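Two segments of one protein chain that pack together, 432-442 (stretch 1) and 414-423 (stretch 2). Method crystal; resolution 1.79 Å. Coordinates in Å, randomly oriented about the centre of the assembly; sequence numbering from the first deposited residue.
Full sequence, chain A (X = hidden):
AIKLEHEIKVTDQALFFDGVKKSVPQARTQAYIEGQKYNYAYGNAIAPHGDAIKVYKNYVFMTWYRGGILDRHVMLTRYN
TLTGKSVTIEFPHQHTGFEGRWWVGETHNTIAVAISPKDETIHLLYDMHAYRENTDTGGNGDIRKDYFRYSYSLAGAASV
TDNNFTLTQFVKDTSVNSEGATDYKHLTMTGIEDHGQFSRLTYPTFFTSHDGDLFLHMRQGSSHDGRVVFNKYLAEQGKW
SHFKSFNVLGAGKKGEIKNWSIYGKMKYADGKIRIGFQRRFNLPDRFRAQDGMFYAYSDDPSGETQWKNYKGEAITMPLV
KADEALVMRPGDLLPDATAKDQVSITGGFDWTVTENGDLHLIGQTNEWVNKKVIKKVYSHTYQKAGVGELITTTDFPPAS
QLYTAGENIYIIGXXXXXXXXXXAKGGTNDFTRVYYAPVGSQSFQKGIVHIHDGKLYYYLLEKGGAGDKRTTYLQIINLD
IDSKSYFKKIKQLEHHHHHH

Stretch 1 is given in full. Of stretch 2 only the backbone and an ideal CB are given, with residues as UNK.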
# COMPACT_ATOMS: atom_id res chain seq x y z
N THR A 432 16.32 12.09 16.18
CA THR A 432 16.34 13.53 16.35
C THR A 432 15.57 14.16 15.21
O THR A 432 15.58 13.66 14.08
CB THR A 432 17.77 14.10 16.37
OG1 THR A 432 18.41 13.81 15.13
CG2 THR A 432 18.58 13.49 17.49
N ARG A 433 14.89 15.28 15.49
CA ARG A 433 14.21 15.99 14.42
C ARG A 433 15.22 16.73 13.55
O ARG A 433 16.02 17.53 14.05
CB ARG A 433 13.16 16.96 14.95
CG ARG A 433 12.35 17.54 13.80
CD ARG A 433 11.02 18.08 14.23
NE ARG A 433 10.11 17.04 14.68
CZ ARG A 433 8.84 17.26 14.99
NH1 ARG A 433 8.34 18.48 14.88
NH2 ARG A 433 8.07 16.26 15.40
N VAL A 434 15.18 16.47 12.25
CA VAL A 434 16.14 17.03 11.31
C VAL A 434 15.48 17.85 10.21
O VAL A 434 16.18 18.44 9.38
CB VAL A 434 17.02 15.92 10.70
CG1 VAL A 434 18.00 15.38 11.74
CG2 VAL A 434 16.15 14.78 10.21
N TYR A 435 14.15 17.90 10.18
CA TYR A 435 13.43 18.77 9.26
C TYR A 435 12.07 19.09 9.85
O TYR A 435 11.39 18.21 10.37
CB TYR A 435 13.26 18.12 7.88
CG TYR A 435 12.47 18.97 6.91
CD1 TYR A 435 13.11 19.95 6.16
CD2 TYR A 435 11.10 18.81 6.76
CE1 TYR A 435 12.41 20.73 5.27
CE2 TYR A 435 10.38 19.60 5.87
CZ TYR A 435 11.05 20.56 5.13
OH TYR A 435 10.36 21.36 4.24
N TYR A 436 11.68 20.36 9.76
CA TYR A 436 10.32 20.75 10.11
C TYR A 436 9.99 22.00 9.31
O TYR A 436 10.68 23.02 9.45
CB TYR A 436 10.17 21.00 11.61
CG TYR A 436 8.73 21.18 12.07
CD1 TYR A 436 7.68 20.52 11.44
CD2 TYR A 436 8.42 22.02 13.15
CE1 TYR A 436 6.37 20.69 11.86
CE2 TYR A 436 7.11 22.19 13.58
CZ TYR A 436 6.09 21.52 12.93
OH TYR A 436 4.79 21.71 13.37
N ALA A 437 8.97 21.91 8.45
CA ALA A 437 8.59 23.04 7.63
C ALA A 437 8.23 24.22 8.53
O ALA A 437 7.68 24.03 9.62
CB ALA A 437 7.41 22.69 6.73
N PRO A 438 8.53 25.44 8.11
CA PRO A 438 8.41 26.60 9.00
C PRO A 438 6.99 27.11 9.14
O PRO A 438 6.11 26.87 8.32
CB PRO A 438 9.29 27.65 8.31
CG PRO A 438 9.14 27.33 6.85
CD PRO A 438 9.10 25.81 6.80
N VAL A 439 6.79 27.89 10.19
CA VAL A 439 5.54 28.55 10.43
C VAL A 439 5.25 29.38 9.19
O VAL A 439 6.14 29.92 8.61
CB VAL A 439 5.68 29.45 11.66
CG1 VAL A 439 4.56 30.44 11.75
CG2 VAL A 439 5.86 28.64 12.92
N GLY A 440 4.00 29.48 8.78
CA GLY A 440 3.61 30.20 7.59
C GLY A 440 3.59 29.38 6.31
O GLY A 440 3.10 29.87 5.29
N SER A 441 4.11 28.15 6.34
CA SER A 441 3.99 27.25 5.21
C SER A 441 2.61 26.59 5.23
O SER A 441 1.82 26.75 6.16
CB SER A 441 5.11 26.21 5.26
OG SER A 441 5.12 25.53 6.50
N GLN A 442 2.33 25.81 4.18
CA GLN A 442 1.00 25.23 4.03
C GLN A 442 0.74 24.15 5.07
O GLN A 442 1.65 23.57 5.65
CB GLN A 442 0.83 24.64 2.63
CG GLN A 442 0.97 25.64 1.52
CD GLN A 442 1.16 24.97 0.20
OE1 GLN A 442 2.26 24.95 -0.34
NE2 GLN A 442 0.09 24.38 -0.33
N UNK A 414 3.27 14.58 9.59
CA UNK A 414 2.72 15.92 9.66
C UNK A 414 2.54 16.29 11.12
O UNK A 414 1.94 15.52 11.88
CB UNK A 414 1.40 16.02 8.90
N UNK A 415 3.06 17.44 11.51
CA UNK A 415 2.86 17.97 12.85
C UNK A 415 2.26 19.36 12.70
O UNK A 415 2.87 20.22 12.06
CB UNK A 415 4.17 18.00 13.65
N UNK A 416 1.06 19.55 13.25
CA UNK A 416 0.28 20.76 13.02
C UNK A 416 0.11 21.04 11.54
O UNK A 416 0.11 22.20 11.11
CB UNK A 416 0.94 21.96 13.70
N UNK A 417 0.01 19.98 10.73
CA UNK A 417 -0.16 20.10 9.30
C UNK A 417 1.12 20.25 8.51
O UNK A 417 1.06 20.24 7.27
CB UNK A 417 -1.07 21.30 9.00
N UNK A 418 2.27 20.39 9.16
CA UNK A 418 3.52 20.69 8.48
C UNK A 418 4.43 19.47 8.48
O UNK A 418 4.55 18.78 9.50
CB UNK A 418 4.22 21.88 9.14
N UNK A 419 5.06 19.17 7.34
CA UNK A 419 5.92 17.99 7.27
C UNK A 419 7.12 18.09 8.21
O UNK A 419 7.75 19.14 8.34
CB UNK A 419 6.41 17.78 5.83
N UNK A 420 7.43 16.98 8.88
CA UNK A 420 8.65 16.87 9.66
C UNK A 420 9.34 15.57 9.28
O UNK A 420 8.70 14.63 8.81
CB UNK A 420 8.36 16.93 11.16
N UNK A 421 10.65 15.53 9.53
CA UNK A 421 11.45 14.32 9.38
C UNK A 421 12.25 14.11 10.66
O UNK A 421 12.95 15.01 11.11
CB UNK A 421 12.37 14.41 8.16
N UNK A 422 12.13 12.92 11.25
CA UNK A 422 12.98 12.50 12.35
C UNK A 422 13.90 11.41 11.84
O UNK A 422 13.49 10.58 11.03
CB UNK A 422 12.16 12.02 13.55
N UNK A 423 15.14 11.41 12.31
CA UNK A 423 16.13 10.50 11.74
C UNK A 423 16.89 9.81 12.86
O UNK A 423 17.18 10.42 13.89
CB UNK A 423 17.09 11.25 10.82

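At position 414 nothing of stretch 1 lies within 5.5 Å of the ideal CB, which points away, so this contact sets no preference; the residue is Leu-414.

Position 415 points toward stretch 1, its CB 3.8 Å from Tyr-436 OH and 4.4 Å from Arg-433 NH1. A nearby guanidinium favours an acid. Glu-415 forms a two-pronged salt bridge: Arg-433 NH1 to Glu-415 OE2 is 2.6 Å and Arg-433 NH2 to Glu-415 OE1 is 2.8 Å. Its carbonyl accepts a hydrogen bond from the phenol, Tyr-436 OH to Glu-415 O, 2.8 Å.

Positions 416 and 417 are the middle of a type I' turn, with phi positive at both. Asn, Asp or Gly would be usual at 416; Gln-416 is found, its NE2 3.4 Å from Tyr-436 OH. At 417, phi/psi of 85/-6 would jam a CB against the preceding carbonyl O, and the residue is Gly-417.

Position 418 points toward stretch 1, with CB 3.7 Å from Tyr-436 CE1 and 4.1 Å from Ala-437 CB. An aliphatic chain would suit, but a long donor could also reach the carbonyl O of Ala-437. Arg-418 does so, NE to Ala-437 O at 2.9 Å, while its guanidinium stacks on the Tyr-436 ring, with Val-439 CG2 over the opposite face.

At 419 the CB points sideways, 4.4 Å from Tyr-435 CE2. The amide faces no acceptor in stretch 1 and phi is -64°, so proline is admissible beside small apolar residues. Pro-419 packs its CD 4.0 Å from Ala-437 CB, and Pro-419 O accepts from Ala-437 N at 3.0 Å.

Position 420 shares a sheet face with Arg-433 and Tyr-436; its CB is 3.9 Å from Arg-433 CZ. A flat ring or an acid would suit. The ring of Phe-420 stacks on the Arg-433 guanidinium, planes at 15°, in an off-centre cation-pi contact.

Position 421 is on the same side of the sheet as Tyr-435, its CB 3.8 Å from Tyr-435 CB, and invites a branched aliphatic. Val-421 supplies one, with CG1 4.0 Å from Val-434 CG2. At the bulge, Val-421 O accepts from both Val-434 N (2.9 Å) and Tyr-435 N (3.3 Å).

Position 422 returns to the Arg-433 face, where an acid or amide could reach the guanidinium. Glu-422 makes a second salt bridge, OE1 to Arg-433 NE at 2.9 Å.

At 423, CB lies 3.7 Å from Val-434 CG2, open to many side chains. Gln-423 packs its CB there, and its backbone pairs with Thr-432 in both directions.

Stretch 2 (414-423) LEQGRPFVEQ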
# COMPACT_ATOMS: atom_id res chain seq x y z
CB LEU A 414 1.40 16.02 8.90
CG LEU A 414 1.50 15.59 7.43
CD1 LEU A 414 0.13 15.47 6.76
CD2 LEU A 414 2.38 16.58 6.67
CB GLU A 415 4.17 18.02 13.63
CG GLU A 415 4.02 18.41 15.09
CD GLU A 415 5.28 18.14 15.88
OE1 GLU A 415 5.49 16.97 16.28
OE2 GLU A 415 6.06 19.09 16.07
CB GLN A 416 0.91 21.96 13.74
CG GLN A 416 0.92 21.85 15.26
CD GLN A 416 1.73 22.96 15.92
OE1 GLN A 416 1.54 23.25 17.10
NE2 GLN A 416 2.65 23.57 15.17
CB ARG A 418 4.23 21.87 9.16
CG ARG A 418 3.26 23.03 9.41
CD ARG A 418 3.97 24.36 9.42
NE ARG A 418 4.97 24.45 10.48
CZ ARG A 418 4.73 24.83 11.73
NH1 ARG A 418 3.49 25.13 12.11
NH2 ARG A 418 5.72 24.90 12.61
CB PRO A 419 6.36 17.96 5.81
CG PRO A 419 5.25 18.64 5.08
CD PRO A 419 4.81 19.75 6.01
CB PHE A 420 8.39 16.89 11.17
CG PHE A 420 7.66 15.68 11.69
CD1 PHE A 420 8.37 14.55 12.09
CD2 PHE A 420 6.28 15.67 11.78
CE1 PHE A 420 7.70 13.44 12.57
CE2 PHE A 420 5.61 14.56 12.27
CZ PHE A 420 6.32 13.44 12.66
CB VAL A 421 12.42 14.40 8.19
CG1 VAL A 421 13.25 13.11 8.10
CG2 VAL A 421 11.66 14.66 6.88
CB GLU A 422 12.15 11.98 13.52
CG GLU A 422 11.05 12.94 13.91
CD GLU A 422 11.22 13.49 15.30
OE1 GLU A 422 10.37 14.32 15.70
OE2 GLU A 422 12.19 13.09 16.00
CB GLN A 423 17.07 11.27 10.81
CG GLN A 423 18.51 10.82 10.77
CD GLN A 423 19.38 11.82 10.02
OE1 GLN A 423 18.91 12.48 9.09
NE2 GLN A 423 20.63 11.94 10.43
O HOH W 1 4.78 21.65 16.34
O HOH W 2 19.54 11.10 15.59
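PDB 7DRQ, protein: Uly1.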